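Local coordinates for protein diphthine synthase (Aeropyrum pernix, PDB 1WDE) that probably uses S-adenosyl-L-methionine to trimethylate the modified target histidine of translation elongation factor 2, giving diphthine in the second step of diphthamide biosynthesis, at residues V13-A18 with Y50-E55; S102-A107 with V112-I117; V216-G219 with G223-V226. All coordinates share one frame; numbering follows the deposited sequence.

Contact 1 (V13-A18 with Y50-E55); sequences VGWGYA and YKSVVE
W15 meets S52 and V53 at the C-terminal end of strand 9-14 in the parallel sheet of the tetrapyrrole methylase fold, joining that end to helix 47-57, which itself links the neighbouring parallel strands 35-39 and 62-64. From the strand residues V13 and G14 the chain runs on to W15, whose indole reaches across to the helix. Its NE1 donates a hydrogen bond of 2.9 Å to S52 OG; at 168° the bond is nearly straight, and the hydroxyl oxygen lies in the indole plane, at the ring edge. S52 presents this oxygen with OG anti to its own backbone N (chi1 176°). One indole face is taken by V53, whose CG2 makes a CH-pi contact 4.2 Å from the centroid of the five-membered ring, almost on the ring normal. Around this, W15 also packs on A26, L27 and V30 of helix 24-32. A leucine here would probably leave S52 OG without its N-H donor and V53 CG2 without the flat surface beneath it. W15 and G16 together face G92 as a classic beta bulge, and a CB on G16, at phi 86°, would press against the carbonyl O of W15.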
loop_
_atom_site.group_PDB
_atom_site.type_symbol
_atom_site.label_atom_id
_atom_site.label_comp_id
_atom_site.label_asym_id
_atom_site.label_seq_id
_atom_site.Cartn_x
_atom_site.Cartn_y
_atom_site.Cartn_z
ATOM N N VAL A 13 -12.544 -7.760 -8.996
ATOM C CA VAL A 13 -11.880 -8.923 -8.428
ATOM C C VAL A 13 -10.424 -8.771 -7.965
ATOM O O VAL A 13 -9.550 -8.380 -8.742
ATOM C CB VAL A 13 -11.934 -10.069 -9.468
ATOM C CG1 VAL A 13 -11.527 -11.390 -8.834
ATOM C CG2 VAL A 13 -13.344 -10.155 -10.068
ATOM N N GLY A 14 -10.167 -9.099 -6.700
ATOM C CA GLY A 14 -8.806 -9.054 -6.189
ATOM C C GLY A 14 -8.181 -10.404 -6.534
ATOM O O GLY A 14 -8.740 -11.456 -6.235
ATOM N N TRP A 15 -7.022 -10.380 -7.174
ATOM C CA TRP A 15 -6.345 -11.599 -7.590
ATOM C C TRP A 15 -5.226 -12.086 -6.645
ATOM O O TRP A 15 -4.654 -13.149 -6.863
ATOM C CB TRP A 15 -5.754 -11.376 -8.984
ATOM C CG TRP A 15 -5.676 -12.611 -9.833
ATOM C CD1 TRP A 15 -4.547 -13.215 -10.298
ATOM C CD2 TRP A 15 -6.781 -13.373 -10.345
ATOM N NE1 TRP A 15 -4.877 -14.307 -11.071
ATOM C CE2 TRP A 15 -6.239 -14.427 -11.115
ATOM C CE3 TRP A 15 -8.174 -13.266 -10.224
ATOM C CZ2 TRP A 15 -7.041 -15.373 -11.765
ATOM C CZ3 TRP A 15 -8.976 -14.207 -10.868
ATOM C CH2 TRP A 15 -8.402 -15.251 -11.631
ATOM N N GLY A 16 -4.930 -11.341 -5.586
ATOM C CA GLY A 16 -3.832 -11.747 -4.716
ATOM C C GLY A 16 -2.572 -11.155 -5.341
ATOM O O GLY A 16 -2.617 -10.705 -6.483
ATOM N N TYR A 17 -1.440 -11.160 -4.649
ATOM C CA TYR A 17 -0.262 -10.524 -5.233
ATOM C C TYR A 17 0.808 -11.436 -5.819
ATOM O O TYR A 17 1.894 -10.978 -6.154
ATOM C CB TYR A 17 0.375 -9.572 -4.205
ATOM C CG TYR A 17 0.775 -10.266 -2.931
ATOM C CD1 TYR A 17 -0.153 -10.455 -1.895
ATOM C CD2 TYR A 17 2.063 -10.770 -2.766
ATOM C CE1 TYR A 17 0.192 -11.128 -0.739
ATOM C CE2 TYR A 17 2.424 -11.457 -1.598
ATOM C CZ TYR A 17 1.485 -11.631 -0.593
ATOM O OH TYR A 17 1.821 -12.313 0.559
ATOM N N ALA A 18 0.517 -12.721 -5.949
ATOM C CA ALA A 18 1.476 -13.644 -6.536
ATOM C C ALA A 18 0.734 -14.869 -7.026
ATOM O O ALA A 18 -0.383 -15.127 -6.599
ATOM C CB ALA A 18 2.528 -14.066 -5.507
ATOM N N TYR A 50 -1.345 -10.551 -15.907
ATOM C CA TYR A 50 -1.957 -10.841 -17.205
ATOM C C TYR A 50 -1.943 -12.345 -17.489
ATOM O O TYR A 50 -2.993 -12.959 -17.685
ATOM C CB TYR A 50 -1.192 -10.102 -18.307
ATOM C CG TYR A 50 -1.876 -10.062 -19.662
ATOM C CD1 TYR A 50 -2.985 -9.234 -19.887
ATOM C CD2 TYR A 50 -1.396 -10.826 -20.729
ATOM C CE1 TYR A 50 -3.596 -9.168 -21.145
ATOM C CE2 TYR A 50 -2.001 -10.770 -21.995
ATOM C CZ TYR A 50 -3.098 -9.937 -22.194
ATOM O OH TYR A 50 -3.684 -9.859 -23.440
ATOM N N LYS A 51 -0.751 -12.934 -17.514
ATOM C CA LYS A 51 -0.596 -14.368 -17.767
ATOM C C LYS A 51 -1.447 -15.239 -16.850
ATOM O O LYS A 51 -2.081 -16.186 -17.309
ATOM C CB LYS A 51 0.872 -14.783 -17.610
ATOM C CG LYS A 51 1.077 -16.294 -17.428
ATOM C CD LYS A 51 2.501 -16.619 -16.972
ATOM C CE LYS A 51 2.599 -18.018 -16.367
ATOM N NZ LYS A 51 2.108 -19.076 -17.294
ATOM N N SER A 52 -1.447 -14.930 -15.554
ATOM C CA SER A 52 -2.217 -15.696 -14.567
ATOM C C SER A 52 -3.720 -15.622 -14.803
ATOM O O SER A 52 -4.431 -16.611 -14.639
ATOM C CB SER A 52 -1.912 -15.200 -13.149
ATOM O OG SER A 52 -2.726 -15.867 -12.195
ATOM N N VAL A 53 -4.198 -14.440 -15.170
ATOM C CA VAL A 53 -5.616 -14.238 -15.449
ATOM C C VAL A 53 -5.961 -15.053 -16.707
ATOM O O VAL A 53 -6.794 -15.959 -16.656
ATOM C CB VAL A 53 -5.914 -12.729 -15.693
ATOM C CG1 VAL A 53 -7.365 -12.539 -16.097
ATOM C CG2 VAL A 53 -5.635 -11.915 -14.407
ATOM N N VAL A 54 -5.296 -14.729 -17.819
ATOM C CA VAL A 54 -5.488 -15.414 -19.104
ATOM C C VAL A 54 -5.563 -16.913 -18.892
ATOM O O VAL A 54 -6.365 -17.613 -19.508
ATOM C CB VAL A 54 -4.315 -15.114 -20.066
ATOM C CG1 VAL A 54 -4.250 -16.170 -21.178
ATOM C CG2 VAL A 54 -4.486 -13.739 -20.661
ATOM N N GLU A 55 -4.711 -17.395 -18.002
ATOM C CA GLU A 55 -4.649 -18.804 -17.667
ATOM C C GLU A 55 -5.986 -19.249 -17.069
ATOM O O GLU A 55 -6.483 -20.339 -17.362
ATOM C CB GLU A 55 -3.498 -18.999 -16.679
ATOM C CG GLU A 55 -3.140 -20.423 -16.331
ATOM C CD GLU A 55 -1.799 -20.499 -15.613
ATOM O OE1 GLU A 55 -1.577 -21.473 -14.856
ATOM O OE2 GLU A 55 -0.965 -19.584 -15.817
#

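Contact 2 (S102-A107 with V112-I117); sequences SLAAEA and VAVRYI
A104 and A107, nearly one helical turn apart, meet V114 and V112 through a small apolar interface in which methyl groups do most of the touching. V114 points at the helix and divides its branches between the two alanines: CG1 lies 3.9 Å from A104 CB, while CG2 comes within 3.7 Å of A107 CB. A first torsion that sets CG1 anti to the backbone N (chi1 176°) and CG2 anti to the carbonyl carbon gives each methyl its own alanine. A107 CB also meets the branching carbon of V112, CB to CB at 4.1 Å. The short alanine side chains let the helix come close to the strand, with the CA atoms of A104 and V114 6.4 Å apart. A104 O is likewise approached by an apolar group, V114 CG2 at 3.6 Å, in van der Waals contact.

Helix 100-109 and strand 113-117 form the second half of a beta-alpha-beta crossover from strand 85-90, which passes over the intervening strand 9-14. Accordingly, L103 and A107 also rest on L10, and A104 on L12, while backbone bonds from A113 and R115 to L10 hold the strand in the sheet.

One polar contact crosses the interface, and it is weak: A107 O accepts a hydrogen bond from V112 N, 3.0 Å long but bent to 125°, across the short turn between helix and strand. The same oxygen lies 3.5 Å from V112 CB. Further along the strand, Y116 turns its ring away from the helix, and its OH is hydrogen-bonded to OD1 of D93, which probably binds S-adenosyl-L-methionine, as in related enzymes.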
loop_
_atom_site.group_PDB
_atom_site.type_symbol
_atom_site.label_atom_id
_atom_site.label_comp_id
_atom_site.label_asym_id
_atom_site.label_seq_id
_atom_site.Cartn_x
_atom_site.Cartn_y
_atom_site.Cartn_z
ATOM N N SER A 102 -14.341 4.275 -7.135
ATOM C CA SER A 102 -15.014 5.283 -7.948
ATOM C C SER A 102 -15.675 4.572 -9.120
ATOM O O SER A 102 -16.795 4.896 -9.498
ATOM C CB SER A 102 -14.024 6.330 -8.464
ATOM O OG SER A 102 -13.607 7.197 -7.422
ATOM N N LEU A 103 -14.989 3.585 -9.687
ATOM C CA LEU A 103 -15.566 2.837 -10.794
ATOM C C LEU A 103 -16.847 2.155 -10.297
ATOM O O LEU A 103 -17.882 2.205 -10.952
ATOM C CB LEU A 103 -14.585 1.775 -11.303
ATOM C CG LEU A 103 -14.608 1.421 -12.794
ATOM C CD1 LEU A 103 -13.716 0.218 -13.025
ATOM C CD2 LEU A 103 -16.028 1.111 -13.262
ATOM N N ALA A 104 -16.765 1.509 -9.139
ATOM C CA ALA A 104 -17.915 0.816 -8.568
ATOM C C ALA A 104 -19.068 1.769 -8.283
ATOM O O ALA A 104 -20.231 1.402 -8.448
ATOM C CB ALA A 104 -17.508 0.078 -7.270
ATOM N N ALA A 105 -18.749 2.991 -7.854
ATOM C CA ALA A 105 -19.779 3.979 -7.534
ATOM C C ALA A 105 -20.528 4.466 -8.761
ATOM O O ALA A 105 -21.756 4.555 -8.746
ATOM C CB ALA A 105 -19.169 5.178 -6.797
ATOM N N GLU A 106 -19.800 4.812 -9.815
ATOM C CA GLU A 106 -20.466 5.270 -11.025
ATOM C C GLU A 106 -21.289 4.129 -11.633
ATOM O O GLU A 106 -22.384 4.342 -12.172
ATOM C CB GLU A 106 -19.445 5.829 -12.022
ATOM C CG GLU A 106 -18.195 5.001 -12.226
ATOM C CD GLU A 106 -17.104 5.793 -12.932
ATOM O OE1 GLU A 106 -17.338 6.239 -14.078
ATOM O OE2 GLU A 106 -16.015 5.976 -12.338
ATOM N N ALA A 107 -20.768 2.912 -11.527
ATOM C CA ALA A 107 -21.475 1.747 -12.034
ATOM C C ALA A 107 -22.792 1.630 -11.269
ATOM O O ALA A 107 -23.866 1.570 -11.868
ATOM C CB ALA A 107 -20.634 0.500 -11.835
ATOM N N VAL A 112 -25.834 -0.434 -12.962
ATOM C CA VAL A 112 -25.101 -1.709 -12.948
ATOM C C VAL A 112 -24.931 -2.346 -11.564
ATOM O O VAL A 112 -24.647 -1.660 -10.581
ATOM C CB VAL A 112 -23.691 -1.540 -13.565
ATOM C CG1 VAL A 112 -22.972 -2.882 -13.606
ATOM C CG2 VAL A 112 -23.799 -0.950 -14.962
ATOM N N ALA A 113 -25.108 -3.662 -11.489
ATOM C CA ALA A 113 -24.941 -4.373 -10.227
ATOM C C ALA A 113 -23.437 -4.555 -10.018
ATOM O O ALA A 113 -22.724 -4.915 -10.950
ATOM C CB ALA A 113 -25.633 -5.728 -10.283
ATOM N N VAL A 114 -22.952 -4.297 -8.806
ATOM C CA VAL A 114 -21.519 -4.426 -8.537
ATOM C C VAL A 114 -21.194 -5.456 -7.470
ATOM O O VAL A 114 -21.768 -5.443 -6.383
ATOM C CB VAL A 114 -20.910 -3.078 -8.106
ATOM C CG1 VAL A 114 -19.441 -3.271 -7.731
ATOM C CG2 VAL A 114 -21.044 -2.058 -9.239
ATOM N N ARG A 115 -20.278 -6.364 -7.797
ATOM C CA ARG A 115 -19.861 -7.396 -6.848
ATOM C C ARG A 115 -18.377 -7.169 -6.551
ATOM O O ARG A 115 -17.559 -7.046 -7.469
ATOM C CB ARG A 115 -20.043 -8.791 -7.448
ATOM C CG ARG A 115 -21.423 -9.064 -7.991
ATOM C CD ARG A 115 -22.413 -9.277 -6.879
ATOM N NE ARG A 115 -22.415 -10.654 -6.399
ATOM C CZ ARG A 115 -23.090 -11.055 -5.324
ATOM N NH1 ARG A 115 -23.057 -12.325 -4.937
ATOM N NH2 ARG A 115 -23.785 -10.173 -4.622
ATOM N N TYR A 116 -18.039 -7.098 -5.273
ATOM C CA TYR A 116 -16.651 -6.899 -4.872
ATOM C C TYR A 116 -16.132 -8.255 -4.410
ATOM O O TYR A 116 -16.584 -8.787 -3.395
ATOM C CB TYR A 116 -16.576 -5.845 -3.745
ATOM C CG TYR A 116 -15.352 -5.949 -2.844
ATOM C CD1 TYR A 116 -14.088 -6.233 -3.365
ATOM C CD2 TYR A 116 -15.462 -5.749 -1.477
ATOM C CE1 TYR A 116 -12.970 -6.317 -2.533
ATOM C CE2 TYR A 116 -14.348 -5.827 -0.636
ATOM C CZ TYR A 116 -13.114 -6.116 -1.172
ATOM O OH TYR A 116 -12.027 -6.239 -0.338
ATOM N N ILE A 117 -15.210 -8.835 -5.178
ATOM C CA ILE A 117 -14.644 -10.131 -4.802
ATOM C C ILE A 117 -13.282 -9.824 -4.169
ATOM O O ILE A 117 -12.370 -9.381 -4.850
ATOM C CB ILE A 117 -14.446 -11.052 -6.026
ATOM C CG1 ILE A 117 -15.775 -11.210 -6.783
ATOM C CG2 ILE A 117 -13.943 -12.437 -5.552
ATOM C CD1 ILE A 117 -16.917 -11.674 -5.894
#

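Contact 3 (V216-G219 with G223-V226); sequences VEAG and GHRV
E217 and R225 form the hydrogen-bonded pair of an antiparallel beta hairpin, strands 213-217 and 225-229, at the edge of the mixed sheet. E217 N bonds to R225 O, and R225 N returns the bond to E217 O, each at 3.0 Å. Both side chains lie on one face of the sheet and cross there obliquely in a salt bridge, R225 NH1 to E217 OE1 at 3.3 Å. The ion pair is not the flat, two-pronged kind: carboxylate and guanidinium planes stand 73° apart, and NH1 comes from above the carboxylate plane. On the opposite face the non-hydrogen-bonded pair V216 and V226 lie side by side, V216 CG1 being 3.8 Å from V226 CG2.

Toward the turn, the ladder of backbone bonds gives way to a side chain. H224 ND1 accepts the N-H of G219 at 3.0 Å in an almost linear bond (175°), although the donor sits somewhat out of the imidazole plane. A chi1 of -42° keeps the imidazole beside its backbone N and brings ND1 to the opposing chain. G219 CA packs 3.5 Å from G223 O in a CA-H...O contact, and a CB on G219 would clash with the same carbonyl.

Farther out, helix 122-130 backs the valine face: T130 touches V216, A129 touches H224 and V226, and A125 meets A218. The turn end of the hairpin, at A218 and G219, probably borders the cofactor pocket, since A220 and G122, both close by, are inferred to bind S-adenosyl-L-methionine. Beyond the ion pair, R225 NH1 is also hydrogen-bonded to Y245 OH, and the other carboxylate oxygen, E217 OE2, is held by the backbone N of V244.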
loop_
_atom_site.group_PDB
_atom_site.type_symbol
_atom_site.label_atom_id
_atom_site.label_comp_id
_atom_site.label_asym_id
_atom_site.label_seq_id
_atom_site.Cartn_x
_atom_site.Cartn_y
_atom_site.Cartn_z
ATOM N N VAL A 216 9.286 -4.307 4.712
ATOM C CA VAL A 216 8.712 -5.633 4.467
ATOM C C VAL A 216 8.351 -5.916 3.008
ATOM O O VAL A 216 7.916 -5.037 2.283
ATOM C CB VAL A 216 7.401 -5.828 5.290
ATOM C CG1 VAL A 216 6.996 -7.322 5.309
ATOM C CG2 VAL A 216 7.578 -5.295 6.695
ATOM N N GLU A 217 8.551 -7.158 2.592
ATOM C CA GLU A 217 8.171 -7.574 1.254
ATOM C C GLU A 217 7.296 -8.799 1.465
ATOM O O GLU A 217 7.768 -9.827 1.945
ATOM C CB GLU A 217 9.377 -7.968 0.393
ATOM C CG GLU A 217 8.928 -8.454 -1.003
ATOM C CD GLU A 217 10.067 -8.679 -1.970
ATOM O OE1 GLU A 217 11.080 -9.290 -1.555
ATOM O OE2 GLU A 217 9.938 -8.245 -3.147
ATOM N N ALA A 218 6.010 -8.687 1.155
ATOM C CA ALA A 218 5.141 -9.842 1.322
ATOM C C ALA A 218 5.517 -10.827 0.216
ATOM O O ALA A 218 5.872 -10.410 -0.890
ATOM C CB ALA A 218 3.671 -9.425 1.196
ATOM N N GLY A 219 5.449 -12.123 0.504
ATOM C CA GLY A 219 5.782 -13.101 -0.515
ATOM C C GLY A 219 4.763 -14.218 -0.638
ATOM O O GLY A 219 3.748 -14.253 0.080
ATOM N N GLY A 223 6.677 -16.893 2.291
ATOM C CA GLY A 223 8.060 -16.427 2.316
ATOM C C GLY A 223 8.184 -14.920 2.310
ATOM O O GLY A 223 8.563 -14.309 1.309
ATOM N N HIS A 224 7.873 -14.311 3.442
ATOM C CA HIS A 224 7.931 -12.862 3.553
ATOM C C HIS A 224 9.301 -12.477 4.076
ATOM O O HIS A 224 9.960 -13.270 4.725
ATOM C CB HIS A 224 6.865 -12.370 4.542
ATOM C CG HIS A 224 5.541 -13.051 4.390
ATOM N ND1 HIS A 224 4.759 -12.914 3.262
ATOM C CD2 HIS A 224 4.888 -13.919 5.200
ATOM C CE1 HIS A 224 3.687 -13.676 3.380
ATOM N NE2 HIS A 224 3.742 -14.299 4.545
ATOM N N ARG A 225 9.727 -11.261 3.789
ATOM C CA ARG A 225 11.003 -10.781 4.302
ATOM C C ARG A 225 10.685 -9.571 5.188
ATOM O O ARG A 225 10.008 -8.639 4.752
ATOM C CB ARG A 225 11.917 -10.375 3.146
ATOM C CG ARG A 225 12.383 -11.574 2.305
ATOM C CD ARG A 225 13.277 -11.123 1.156
ATOM N NE ARG A 225 14.290 -10.172 1.610
ATOM C CZ ARG A 225 14.601 -9.055 0.963
ATOM N NH1 ARG A 225 13.972 -8.750 -0.168
ATOM N NH2 ARG A 225 15.550 -8.250 1.442
ATOM N N VAL A 226 11.151 -9.603 6.430
ATOM C CA VAL A 226 10.895 -8.512 7.380
ATOM C C VAL A 226 12.245 -8.043 7.928
ATOM O O VAL A 226 12.925 -8.784 8.640
ATOM C CB VAL A 226 10.008 -8.999 8.529
ATOM C CG1 VAL A 226 9.870 -7.901 9.619
ATOM C CG2 VAL A 226 8.644 -9.407 7.981
#

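The three contacts follow one another along the chain, each closing before the next opens. Contacts 1 and 2, with centres about 19 Å apart, share the N-terminal parallel sheet, where strands 9-14 and 113-117 are neighbours; G14 N and I117 O, 2.9 Å apart, probably bond across them. Contact 3 belongs to the separate mixed sheet, and its centre is about 19 Å from that of contact 1 and 31 Å from that of contact 2. Y17, in the loop after strand 9-14, reaches the loop after strand 213-217: its OH lies 2.8 Å from G219 O, a probable hydrogen bond. This ties the halves together near residues inferred to bind S-adenosyl-L-methionine, consistent with a cofactor cleft between them.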